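Local coordinates for protein NAD(+) phosphorylase MbcT (Mycobacterium tuberculosis, PDB 6FKG) that degrades NAD(+) by phosphorolysis as the toxin of a type II toxin-antitoxin system, killing the cell unless its antitoxin MbcA blocks the active site, at residues B[20-25]-B[95-100]; B[24-29]-B[61-66]; B[57-62]-B[153-158]; B[139-144]-B[161-166]. One frame throughout, in Å; residues are numbered along the deposited sequence.

Contact 1. Residues B[20-25]-B[95-100]; sequences EWSETC and DVTDLA
Ser22 and Asp98 meet where two antiparallel strands slip out of step. The OG of Ser22 stands anti to its own carbonyl carbon (chi1 -50°) and so reaches across to the other strand. There it accepts the backbone N-H of Asp98, with Asp98 N 2.9 Å from Ser22 OG and the bond nearly straight at 169°. Asp98 has positive phi, and Asp98 and Leu99 together face Trp21: a G1 beta bulge. The serine hydroxyl takes up the N-H of the extra residue, while Trp21 and Leu99 still exchange two backbone bonds, Trp21 N to Leu99 O being 2.9 Å. Glu20 extends obliquely across Asp98. Their carboxylates are stacked with planes 15° apart, and Glu20 OE1 comes to 3.6 Å from Asp98 OD1. Two like charges this close would be expected to raise the proton affinity of one of them. At the other end Thr24 and Asp95 lie side by side and point the same way. Thr24 OG1 donates to Asp95 OD1 at 2.8 Å, coming from above the carboxylate plane, and the other oxygen of Asp95 forms a salt bridge with Arg170. Between these ends Glu23 and Val96 make a hydrogen-bonded pair, with Val96 N 2.8 Å from Glu23 O. CG2 of Val96 packs on SG of Cys25. Strand 19-30 thus lies along one edge of strand 89-103. Strand 167-174 pairs with the same strand through Asp95 and Gln168, and Leu153 of strand 150-156 packs against Trp21, Val96 and Leu99.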
# COMPACT_ATOMS: atom_id res chain seq x y z
N GLU B 20 -15.59 -9.24 -48.05
CA GLU B 20 -14.63 -10.29 -48.34
C GLU B 20 -13.52 -9.74 -49.21
O GLU B 20 -13.77 -9.23 -50.30
CB GLU B 20 -15.30 -11.49 -49.02
CG GLU B 20 -15.98 -12.43 -48.06
CD GLU B 20 -16.31 -13.77 -48.68
OE1 GLU B 20 -16.37 -13.86 -49.92
OE2 GLU B 20 -16.52 -14.74 -47.91
N TRP B 21 -12.30 -9.83 -48.71
CA TRP B 21 -11.18 -9.21 -49.37
C TRP B 21 -10.13 -10.23 -49.78
O TRP B 21 -9.71 -11.07 -48.97
CB TRP B 21 -10.58 -8.16 -48.44
CG TRP B 21 -9.65 -7.20 -49.08
CD1 TRP B 21 -9.97 -6.16 -49.90
CD2 TRP B 21 -8.23 -7.13 -48.89
NE1 TRP B 21 -8.84 -5.46 -50.26
CE2 TRP B 21 -7.76 -6.04 -49.65
CE3 TRP B 21 -7.32 -7.90 -48.17
CZ2 TRP B 21 -6.41 -5.71 -49.71
CZ3 TRP B 21 -5.99 -7.57 -48.22
CH2 TRP B 21 -5.55 -6.48 -48.97
N SER B 22 -9.70 -10.18 -51.03
CA SER B 22 -8.63 -11.04 -51.48
C SER B 22 -7.52 -10.21 -52.10
O SER B 22 -7.76 -9.32 -52.92
CB SER B 22 -9.14 -12.06 -52.49
OG SER B 22 -10.29 -12.72 -51.98
N GLU B 23 -6.28 -10.50 -51.71
CA GLU B 23 -5.14 -9.80 -52.26
C GLU B 23 -3.86 -10.56 -51.96
O GLU B 23 -3.81 -11.34 -51.01
CB GLU B 23 -5.07 -8.38 -51.69
CG GLU B 23 -3.91 -7.53 -52.17
CD GLU B 23 -3.97 -7.20 -53.65
OE1 GLU B 23 -3.68 -8.09 -54.49
OE2 GLU B 23 -4.32 -6.05 -53.98
N THR B 24 -2.85 -10.34 -52.79
CA THR B 24 -1.50 -10.77 -52.48
C THR B 24 -0.87 -9.72 -51.57
O THR B 24 -0.77 -8.54 -51.94
CB THR B 24 -0.65 -10.94 -53.74
OG1 THR B 24 -1.23 -11.97 -54.56
CG2 THR B 24 0.76 -11.32 -53.37
N CYS B 25 -0.48 -10.13 -50.36
CA CYS B 25 -0.00 -9.19 -49.35
C CYS B 25 1.42 -9.51 -48.92
O CYS B 25 1.98 -10.54 -49.28
CB CYS B 25 -0.91 -9.19 -48.12
SG CYS B 25 -2.58 -8.58 -48.45
N ASP B 95 -0.65 -14.76 -49.82
CA ASP B 95 -1.93 -14.62 -50.49
C ASP B 95 -3.08 -14.69 -49.48
O ASP B 95 -3.17 -15.63 -48.68
CB ASP B 95 -2.11 -15.70 -51.56
CG ASP B 95 -1.34 -15.41 -52.83
OD1 ASP B 95 -0.93 -14.25 -53.04
OD2 ASP B 95 -1.16 -16.35 -53.64
N VAL B 96 -3.95 -13.68 -49.53
CA VAL B 96 -5.12 -13.62 -48.66
C VAL B 96 -6.38 -13.84 -49.50
O VAL B 96 -6.56 -13.18 -50.52
CB VAL B 96 -5.20 -12.27 -47.92
CG1 VAL B 96 -6.46 -12.19 -47.06
CG2 VAL B 96 -3.94 -12.04 -47.09
N THR B 97 -7.24 -14.76 -49.07
CA THR B 97 -8.42 -15.12 -49.85
C THR B 97 -9.71 -15.01 -49.05
O THR B 97 -9.86 -15.63 -48.00
CB THR B 97 -8.32 -16.56 -50.40
OG1 THR B 97 -7.11 -16.68 -51.16
CG2 THR B 97 -9.52 -16.90 -51.29
N ASP B 98 -10.63 -14.19 -49.56
CA ASP B 98 -11.96 -13.99 -49.00
C ASP B 98 -11.98 -13.71 -47.49
O ASP B 98 -12.84 -14.21 -46.78
CB ASP B 98 -12.83 -15.21 -49.31
CG ASP B 98 -13.03 -15.41 -50.80
OD1 ASP B 98 -13.14 -14.40 -51.53
OD2 ASP B 98 -13.07 -16.57 -51.24
N LEU B 99 -11.04 -12.89 -47.02
CA LEU B 99 -10.99 -12.54 -45.60
C LEU B 99 -12.11 -11.56 -45.28
O LEU B 99 -12.26 -10.54 -45.95
CB LEU B 99 -9.63 -11.94 -45.23
CG LEU B 99 -9.18 -12.04 -43.77
CD1 LEU B 99 -8.90 -13.49 -43.42
CD2 LEU B 99 -7.96 -11.17 -43.49
N ALA B 100 -12.91 -11.90 -44.27
CA ALA B 100 -14.03 -11.06 -43.86
C ALA B 100 -13.52 -9.94 -42.97
O ALA B 100 -13.25 -10.15 -41.79
CB ALA B 100 -15.10 -11.88 -43.12

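Contact 2. Residues B[24-29]-B[61-66]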
# COMPACT_ATOMS: atom_id res chain seq x y z
N THR B 24 -2.85 -10.34 -52.79
CA THR B 24 -1.50 -10.77 -52.48
C THR B 24 -0.87 -9.72 -51.57
O THR B 24 -0.77 -8.54 -51.94
CB THR B 24 -0.65 -10.94 -53.74
OG1 THR B 24 -1.23 -11.97 -54.56
CG2 THR B 24 0.76 -11.32 -53.37
N CYS B 25 -0.48 -10.13 -50.36
CA CYS B 25 -0.00 -9.19 -49.35
C CYS B 25 1.42 -9.51 -48.92
O CYS B 25 1.98 -10.54 -49.28
CB CYS B 25 -0.91 -9.19 -48.12
SG CYS B 25 -2.58 -8.58 -48.45
N TYR B 26 1.97 -8.61 -48.11
CA TYR B 26 3.38 -8.68 -47.76
C TYR B 26 3.57 -8.38 -46.29
O TYR B 26 2.93 -7.49 -45.72
CB TYR B 26 4.19 -7.68 -48.61
CG TYR B 26 4.08 -7.99 -50.08
CD1 TYR B 26 3.03 -7.49 -50.84
CD2 TYR B 26 5.01 -8.81 -50.70
CE1 TYR B 26 2.91 -7.79 -52.18
CE2 TYR B 26 4.90 -9.11 -52.04
CZ TYR B 26 3.86 -8.60 -52.77
OH TYR B 26 3.77 -8.91 -54.10
N ARG B 27 4.46 -9.15 -45.69
CA ARG B 27 4.79 -8.99 -44.30
C ARG B 27 6.30 -9.14 -44.14
O ARG B 27 6.89 -9.96 -44.84
CB ARG B 27 4.06 -10.04 -43.47
CG ARG B 27 4.36 -9.93 -42.03
CD ARG B 27 3.98 -11.19 -41.26
NE ARG B 27 4.19 -10.90 -39.86
CZ ARG B 27 4.02 -11.78 -38.89
NH1 ARG B 27 3.62 -13.02 -39.18
NH2 ARG B 27 4.24 -11.42 -37.63
N TYR B 28 6.93 -8.42 -43.22
CA TYR B 28 8.34 -8.69 -42.95
C TYR B 28 8.49 -9.16 -41.49
O TYR B 28 7.68 -8.82 -40.62
CB TYR B 28 9.24 -7.46 -43.26
CG TYR B 28 9.18 -6.37 -42.21
CD1 TYR B 28 8.09 -5.52 -42.14
CD2 TYR B 28 10.20 -6.21 -41.29
CE1 TYR B 28 8.01 -4.54 -41.18
CE2 TYR B 28 10.12 -5.23 -40.31
CZ TYR B 28 9.03 -4.40 -40.26
OH TYR B 28 8.96 -3.42 -39.29
N THR B 29 9.48 -10.02 -41.26
CA THR B 29 9.77 -10.52 -39.93
C THR B 29 11.27 -10.71 -39.84
O THR B 29 11.95 -10.76 -40.87
CB THR B 29 9.10 -11.89 -39.61
OG1 THR B 29 9.68 -12.91 -40.43
CG2 THR B 29 7.59 -11.85 -39.80
N ASP B 61 -0.54 -4.19 -48.64
CA ASP B 61 -1.11 -4.67 -49.91
C ASP B 61 -0.13 -4.59 -51.09
O ASP B 61 -0.50 -4.88 -52.23
CB ASP B 61 -2.40 -3.89 -50.27
CG ASP B 61 -2.14 -2.45 -50.68
OD1 ASP B 61 -1.13 -1.85 -50.26
OD2 ASP B 61 -2.97 -1.90 -51.44
N SER B 62 1.10 -4.20 -50.83
CA SER B 62 2.15 -4.23 -51.84
C SER B 62 3.50 -4.32 -51.17
O SER B 62 3.65 -3.94 -50.01
CB SER B 62 2.10 -2.99 -52.74
OG SER B 62 2.56 -1.84 -52.03
N ALA B 63 4.51 -4.79 -51.90
CA ALA B 63 5.86 -4.82 -51.36
C ALA B 63 6.32 -3.40 -51.02
O ALA B 63 7.04 -3.18 -50.03
CB ALA B 63 6.82 -5.47 -52.36
N GLN B 64 5.89 -2.43 -51.82
CA GLN B 64 6.30 -1.04 -51.59
C GLN B 64 5.72 -0.49 -50.30
O GLN B 64 6.40 0.19 -49.53
CB GLN B 64 5.90 -0.14 -52.76
CG GLN B 64 6.43 1.27 -52.59
CD GLN B 64 5.58 2.29 -53.30
OE1 GLN B 64 5.72 2.50 -54.50
NE2 GLN B 64 4.69 2.94 -52.56
N ALA B 65 4.45 -0.79 -50.05
CA ALA B 65 3.80 -0.35 -48.82
C ALA B 65 4.45 -1.02 -47.61
O ALA B 65 4.59 -0.40 -46.56
CB ALA B 65 2.30 -0.65 -48.86
N CYS B 66 4.82 -2.28 -47.78
CA CYS B 66 5.55 -2.99 -46.72
C CYS B 66 6.87 -2.27 -46.41
O CYS B 66 7.21 -2.11 -45.24
CB CYS B 66 5.81 -4.44 -47.12
SG CYS B 66 6.46 -5.43 -45.75
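The ring of Tyr26 lies against the first turn of helix 63-76. Ala63 sits over one face: its CB is 4.1 Å from the ring centroid and only 10° off the ring normal, a CH-pi contact. Ala63 N lies over the same face toward the rim, 3.3 Å from Tyr26 CD1. The peptide before it is just as close, with Ser62 C 3.2 Å from Tyr26 CD1, so the ring is pressed on backbone as much as on a side chain. The carbonyl carbon of Asp61 stands at the ring edge. Further along, Tyr26 CB meets Cys66 CB at 3.9 Å. Cys66 SG, anti to its backbone N (chi1 -171°), passes on to Tyr28. It touches Tyr28 CD1 at 4.0 Å in an oblique sulfur-aromatic contact.

This is a strand packed on a helix start within the RES domain. Ser62 is the N-cap residue. Its OG accepts from Ala65 N at 2.9 Å, and its carbonyl oxygen takes Cys66 N, which fixes the turn that Tyr26 rests on. The backbone of Tyr26 is hydrogen-bonded to Ala60, the last residue of strand 56-60. Asp61 OD1 receives Val151 N and so ties the loop before the helix to strand 150-156. Val70 and Ala73, farther along the same helix, pack on Tyr28. Arg27, whose chain is fully extended, donates to the carbonyls of Ala35 and Ser37 and to that of Glu111 of the MbcA chain.

Contact 3. Residues B[57-62]-B[153-158]; sequences IYLADS and LVVTAY
This is a buried antiparallel strand pair near the centre of the chain, joining strands 56-60 and 150-156 in the mixed sheet of the RES domain. Ile57 with Val155 and Leu59 with Leu153 are hydrogen-bonded pairs. Tyr58 with Val154 is the non-hydrogen-bonded pair between them. The four backbone bonds are well formed: Leu153 N lies 2.8 Å from Leu59 O at 170°, and Ile57 N lies 3.0 Å from Val155 O at 154°. On the face carrying Ile57, Leu59, Leu153 and Val155 the contacts are aliphatic. Leu59 crosses Val155 obliquely, with Leu59 CD1 3.6 Å from Val155 CG2, and the same methyl reaches Leu153 CD2 at 4.1 Å. Leu99 of strand 89-103 closes over Leu153 and Val155. On the other face Tyr58 and Val154 run side by side. The hydroxyl of Tyr58 is hydrogen-bonded to Asn49 OD1 and Trp48 N, and its ring meets that of Phe114 of the MbcA chain at about 50°. The antitoxin therefore comes against this face of the sheet, in keeping with its blocking of access to the active site. CG1 of Val154 sits over one face of the Tyr58 ring, 4.0 Å from the centroid, and Val154 CG2 touches Tyr58 CE2 at 3.5 Å.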
# COMPACT_ATOMS: atom_id res chain seq x y z
N ILE B 57 -1.57 -10.23 -37.00
CA ILE B 57 -0.57 -10.20 -38.06
C ILE B 57 -0.75 -8.94 -38.87
O ILE B 57 -1.86 -8.66 -39.32
CB ILE B 57 -0.70 -11.39 -39.03
CG1 ILE B 57 -0.59 -12.73 -38.32
CG2 ILE B 57 0.35 -11.31 -40.12
CD1 ILE B 57 -0.86 -13.89 -39.28
N TYR B 58 0.32 -8.19 -39.08
CA TYR B 58 0.23 -6.97 -39.87
C TYR B 58 0.82 -7.17 -41.28
O TYR B 58 1.98 -7.56 -41.42
CB TYR B 58 0.95 -5.83 -39.13
CG TYR B 58 0.16 -5.32 -37.94
CD1 TYR B 58 0.16 -6.01 -36.73
CD2 TYR B 58 -0.64 -4.18 -38.06
CE1 TYR B 58 -0.58 -5.55 -35.64
CE2 TYR B 58 -1.39 -3.72 -36.98
CZ TYR B 58 -1.36 -4.42 -35.78
OH TYR B 58 -2.11 -3.98 -34.72
N LEU B 59 -0.01 -6.94 -42.30
CA LEU B 59 0.39 -7.08 -43.69
C LEU B 59 0.12 -5.81 -44.47
O LEU B 59 -0.74 -5.03 -44.09
CB LEU B 59 -0.34 -8.25 -44.36
CG LEU B 59 -0.20 -9.58 -43.61
CD1 LEU B 59 -1.54 -10.03 -43.09
CD2 LEU B 59 0.38 -10.64 -44.51
N ALA B 60 0.84 -5.62 -45.58
CA ALA B 60 0.57 -4.49 -46.47
C ALA B 60 0.12 -5.02 -47.83
O ALA B 60 0.41 -6.18 -48.15
CB ALA B 60 1.82 -3.63 -46.62
N ASP B 61 -0.54 -4.19 -48.64
CA ASP B 61 -1.11 -4.67 -49.91
C ASP B 61 -0.13 -4.59 -51.09
O ASP B 61 -0.50 -4.88 -52.23
CB ASP B 61 -2.40 -3.89 -50.27
CG ASP B 61 -2.14 -2.45 -50.68
OD1 ASP B 61 -1.13 -1.85 -50.26
OD2 ASP B 61 -2.97 -1.90 -51.44
N SER B 62 1.10 -4.20 -50.83
CA SER B 62 2.15 -4.23 -51.84
C SER B 62 3.50 -4.32 -51.17
O SER B 62 3.65 -3.94 -50.01
CB SER B 62 2.10 -2.99 -52.74
OG SER B 62 2.56 -1.84 -52.03
N LEU B 153 -3.46 -4.57 -43.73
CA LEU B 153 -4.40 -5.58 -43.27
C LEU B 153 -3.93 -6.08 -41.92
O LEU B 153 -2.78 -6.50 -41.76
CB LEU B 153 -4.49 -6.73 -44.26
CG LEU B 153 -5.28 -7.95 -43.77
CD1 LEU B 153 -6.72 -7.58 -43.44
CD2 LEU B 153 -5.20 -9.08 -44.79
N VAL B 154 -4.82 -6.04 -40.93
CA VAL B 154 -4.55 -6.61 -39.63
C VAL B 154 -5.38 -7.86 -39.48
O VAL B 154 -6.60 -7.77 -39.49
CB VAL B 154 -4.88 -5.63 -38.50
CG1 VAL B 154 -4.34 -6.16 -37.17
CG2 VAL B 154 -4.28 -4.26 -38.82
N VAL B 155 -4.73 -9.02 -39.39
CA VAL B 155 -5.45 -10.29 -39.31
C VAL B 155 -5.46 -10.77 -37.86
O VAL B 155 -4.42 -10.97 -37.26
CB VAL B 155 -4.81 -11.37 -40.21
CG1 VAL B 155 -5.63 -12.65 -40.17
CG2 VAL B 155 -4.70 -10.86 -41.64
N THR B 156 -6.65 -10.96 -37.30
CA THR B 156 -6.76 -11.14 -35.85
C THR B 156 -7.17 -12.57 -35.52
O THR B 156 -8.15 -13.08 -36.06
CB THR B 156 -7.77 -10.14 -35.23
OG1 THR B 156 -9.02 -10.21 -35.93
CG2 THR B 156 -7.25 -8.71 -35.35
N ALA B 157 -6.38 -13.21 -34.65
CA ALA B 157 -6.62 -14.59 -34.22
C ALA B 157 -6.81 -15.51 -35.44
O ALA B 157 -7.77 -16.28 -35.52
CB ALA B 157 -7.82 -14.66 -33.31
N TYR B 158 -5.87 -15.38 -36.38
CA TYR B 158 -5.83 -16.12 -37.63
C TYR B 158 -6.13 -17.60 -37.46
O TYR B 158 -6.98 -18.16 -38.16
CB TYR B 158 -4.44 -15.92 -38.25
CG TYR B 158 -4.01 -16.97 -39.22
CD1 TYR B 158 -2.85 -17.72 -39.00
CD2 TYR B 158 -4.75 -17.23 -40.38
CE1 TYR B 158 -2.45 -18.70 -39.90
CE2 TYR B 158 -4.35 -18.20 -41.28
CZ TYR B 158 -3.21 -18.93 -41.04
OH TYR B 158 -2.82 -19.90 -41.95

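Contact 4. Residues B[139-144]-B[161-166]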
# COMPACT_ATOMS: atom_id res chain seq x y z
N HIS B 139 -15.95 -11.22 -33.96
CA HIS B 139 -15.53 -12.36 -34.76
C HIS B 139 -15.25 -12.01 -36.21
O HIS B 139 -15.36 -12.86 -37.08
CB HIS B 139 -16.57 -13.49 -34.67
CG HIS B 139 -16.55 -14.22 -33.37
ND1 HIS B 139 -16.99 -13.65 -32.19
CD2 HIS B 139 -16.12 -15.46 -33.05
CE1 HIS B 139 -16.84 -14.52 -31.21
NE2 HIS B 139 -16.31 -15.62 -31.70
N MET B 140 -14.89 -10.76 -36.47
CA MET B 140 -14.44 -10.39 -37.80
C MET B 140 -13.03 -10.94 -37.98
O MET B 140 -12.31 -11.10 -37.01
CB MET B 140 -14.46 -8.88 -37.99
CG MET B 140 -15.84 -8.30 -37.89
SD MET B 140 -15.86 -6.51 -38.03
CE MET B 140 -17.64 -6.21 -38.16
N GLN B 141 -12.65 -11.24 -39.22
CA GLN B 141 -11.38 -11.90 -39.45
C GLN B 141 -10.22 -10.90 -39.49
O GLN B 141 -9.06 -11.28 -39.37
CB GLN B 141 -11.44 -12.70 -40.75
CG GLN B 141 -12.36 -13.91 -40.66
CD GLN B 141 -12.25 -14.80 -41.87
OE1 GLN B 141 -12.36 -14.34 -43.00
NE2 GLN B 141 -12.03 -16.09 -41.64
N GLY B 142 -10.54 -9.62 -39.63
CA GLY B 142 -9.49 -8.63 -39.58
C GLY B 142 -9.98 -7.24 -39.91
O GLY B 142 -11.18 -6.99 -40.00
N VAL B 143 -9.04 -6.32 -40.07
CA VAL B 143 -9.38 -4.94 -40.36
C VAL B 143 -8.51 -4.45 -41.52
O VAL B 143 -7.29 -4.64 -41.51
CB VAL B 143 -9.18 -4.03 -39.14
CG1 VAL B 143 -9.68 -2.60 -39.45
CG2 VAL B 143 -9.91 -4.60 -37.89
N LEU B 144 -9.15 -3.83 -42.50
CA LEU B 144 -8.45 -3.26 -43.63
C LEU B 144 -8.34 -1.77 -43.39
O LEU B 144 -9.35 -1.08 -43.17
CB LEU B 144 -9.18 -3.56 -44.94
CG LEU B 144 -8.40 -3.43 -46.25
CD1 LEU B 144 -7.37 -4.56 -46.33
CD2 LEU B 144 -9.40 -3.51 -47.39
N ARG B 161 -9.79 -18.37 -36.46
CA ARG B 161 -10.87 -17.69 -37.17
C ARG B 161 -10.86 -17.84 -38.67
O ARG B 161 -11.78 -17.36 -39.34
CB ARG B 161 -10.83 -16.21 -36.82
CG ARG B 161 -10.81 -16.00 -35.35
CD ARG B 161 -11.73 -14.90 -34.99
NE ARG B 161 -12.18 -15.02 -33.61
CZ ARG B 161 -12.58 -13.98 -32.90
NH1 ARG B 161 -12.56 -12.79 -33.47
NH2 ARG B 161 -12.99 -14.12 -31.64
N THR B 162 -9.85 -18.50 -39.22
CA THR B 162 -9.77 -18.65 -40.66
C THR B 162 -9.92 -20.10 -41.11
O THR B 162 -9.46 -21.04 -40.47
CB THR B 162 -8.45 -18.08 -41.22
OG1 THR B 162 -7.35 -18.89 -40.80
CG2 THR B 162 -8.24 -16.62 -40.76
N ARG B 163 -10.62 -20.25 -42.23
CA ARG B 163 -10.74 -21.53 -42.89
C ARG B 163 -9.43 -21.83 -43.61
O ARG B 163 -8.68 -20.91 -43.94
CB ARG B 163 -11.93 -21.50 -43.85
CG ARG B 163 -13.18 -20.94 -43.20
CD ARG B 163 -14.34 -20.81 -44.18
NE ARG B 163 -14.10 -19.78 -45.19
CZ ARG B 163 -14.26 -18.48 -44.98
NH1 ARG B 163 -14.66 -18.03 -43.80
NH2 ARG B 163 -14.02 -17.61 -45.96
N PRO B 164 -9.13 -23.13 -43.82
CA PRO B 164 -7.91 -23.56 -44.51
C PRO B 164 -7.61 -22.77 -45.78
O PRO B 164 -8.47 -22.65 -46.65
CB PRO B 164 -8.20 -25.04 -44.85
CG PRO B 164 -9.58 -25.34 -44.31
CD PRO B 164 -9.89 -24.28 -43.31
N GLY B 165 -6.40 -22.23 -45.85
CA GLY B 165 -5.92 -21.58 -47.06
C GLY B 165 -6.38 -20.16 -47.30
O GLY B 165 -6.18 -19.63 -48.40
N GLN B 166 -7.01 -19.53 -46.30
CA GLN B 166 -7.38 -18.12 -46.40
C GLN B 166 -6.12 -17.26 -46.37
O GLN B 166 -6.06 -16.21 -47.01
CB GLN B 166 -8.33 -17.71 -45.27
CG GLN B 166 -9.77 -18.10 -45.52
CD GLN B 166 -10.74 -17.29 -44.68
OE1 GLN B 166 -11.09 -17.68 -43.57
NE2 GLN B 166 -11.18 -16.15 -45.21
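Gln141 reaches from the chain just before strand 142-147 into the loop after helix 158-161. From CB the chain leaves with CG anti to the carbonyl carbon (chi1 -69°) and then runs out extended. CG passes 3.7 Å from Arg161 O. CD, the amide carbon, brings the group up to the side chain of Gln166, and the two meet tip to tip with their planes 34° apart. Gln141 NE2 donates twice. One bond runs to Arg161 O at 2.6 Å, in the plane of the Gln141 amide. The other goes to a lone pair of Gln166 OE1 at 2.7 Å. Gln141 OE1 in turn accepts from Gln166 NE2 at 3.1 Å, so the two amides form a closed pair. Each is held from outside as well. Gln141 OE1 also takes Ala100 N, and Gln166 NE2 also donates to Thr97 O, which ties the pair to strand 89-103. Gln166 OE1 accepts a second N-H, that of Arg163, with Arg163 N 2.9 Å away. These bonds satisfy the buried amides and fix which way round they sit.

Nearer the surface the guanidinium of Arg161 lies flat on the His139 ring, centres 4.1 Å apart and planes at 15°. Arg161 NH2 is over the ring centre, and Arg161 NH1 is hydrogen-bonded to Trp136 O. The positive group would be expected to disfavour protonation of His139. His139, with positive phi, is the C-prime residue of the Schellman motif that ends helix 126-137. On the other segment, Arg163 to Gln166 form a type II beta turn leading into strand 167-174.

Contact 3 is the core of the set, buried and mostly aliphatic. Contacts 1, 2 and 4 are partly buried, and contacts 1 and 4 lie farthest from the chain centre and use more polar side chains. Contacts 1 and 3 are both antiparallel strand pairs, but contact 1 is broken by a bulge and contact 3 is regular. Contact 2 shares strand 19-30 with contact 1 and Asp61 and Ser62 with contact 3, and relies on aromatic and sulfur packing. Contact 4 joins loops through hydrogen bonds of side-chain amides and a guanidinium-imidazole stack, and its glutamines also bind the backbone of contact 1. Contacts 2 and 4 do not touch, their centres about 18 Å apart.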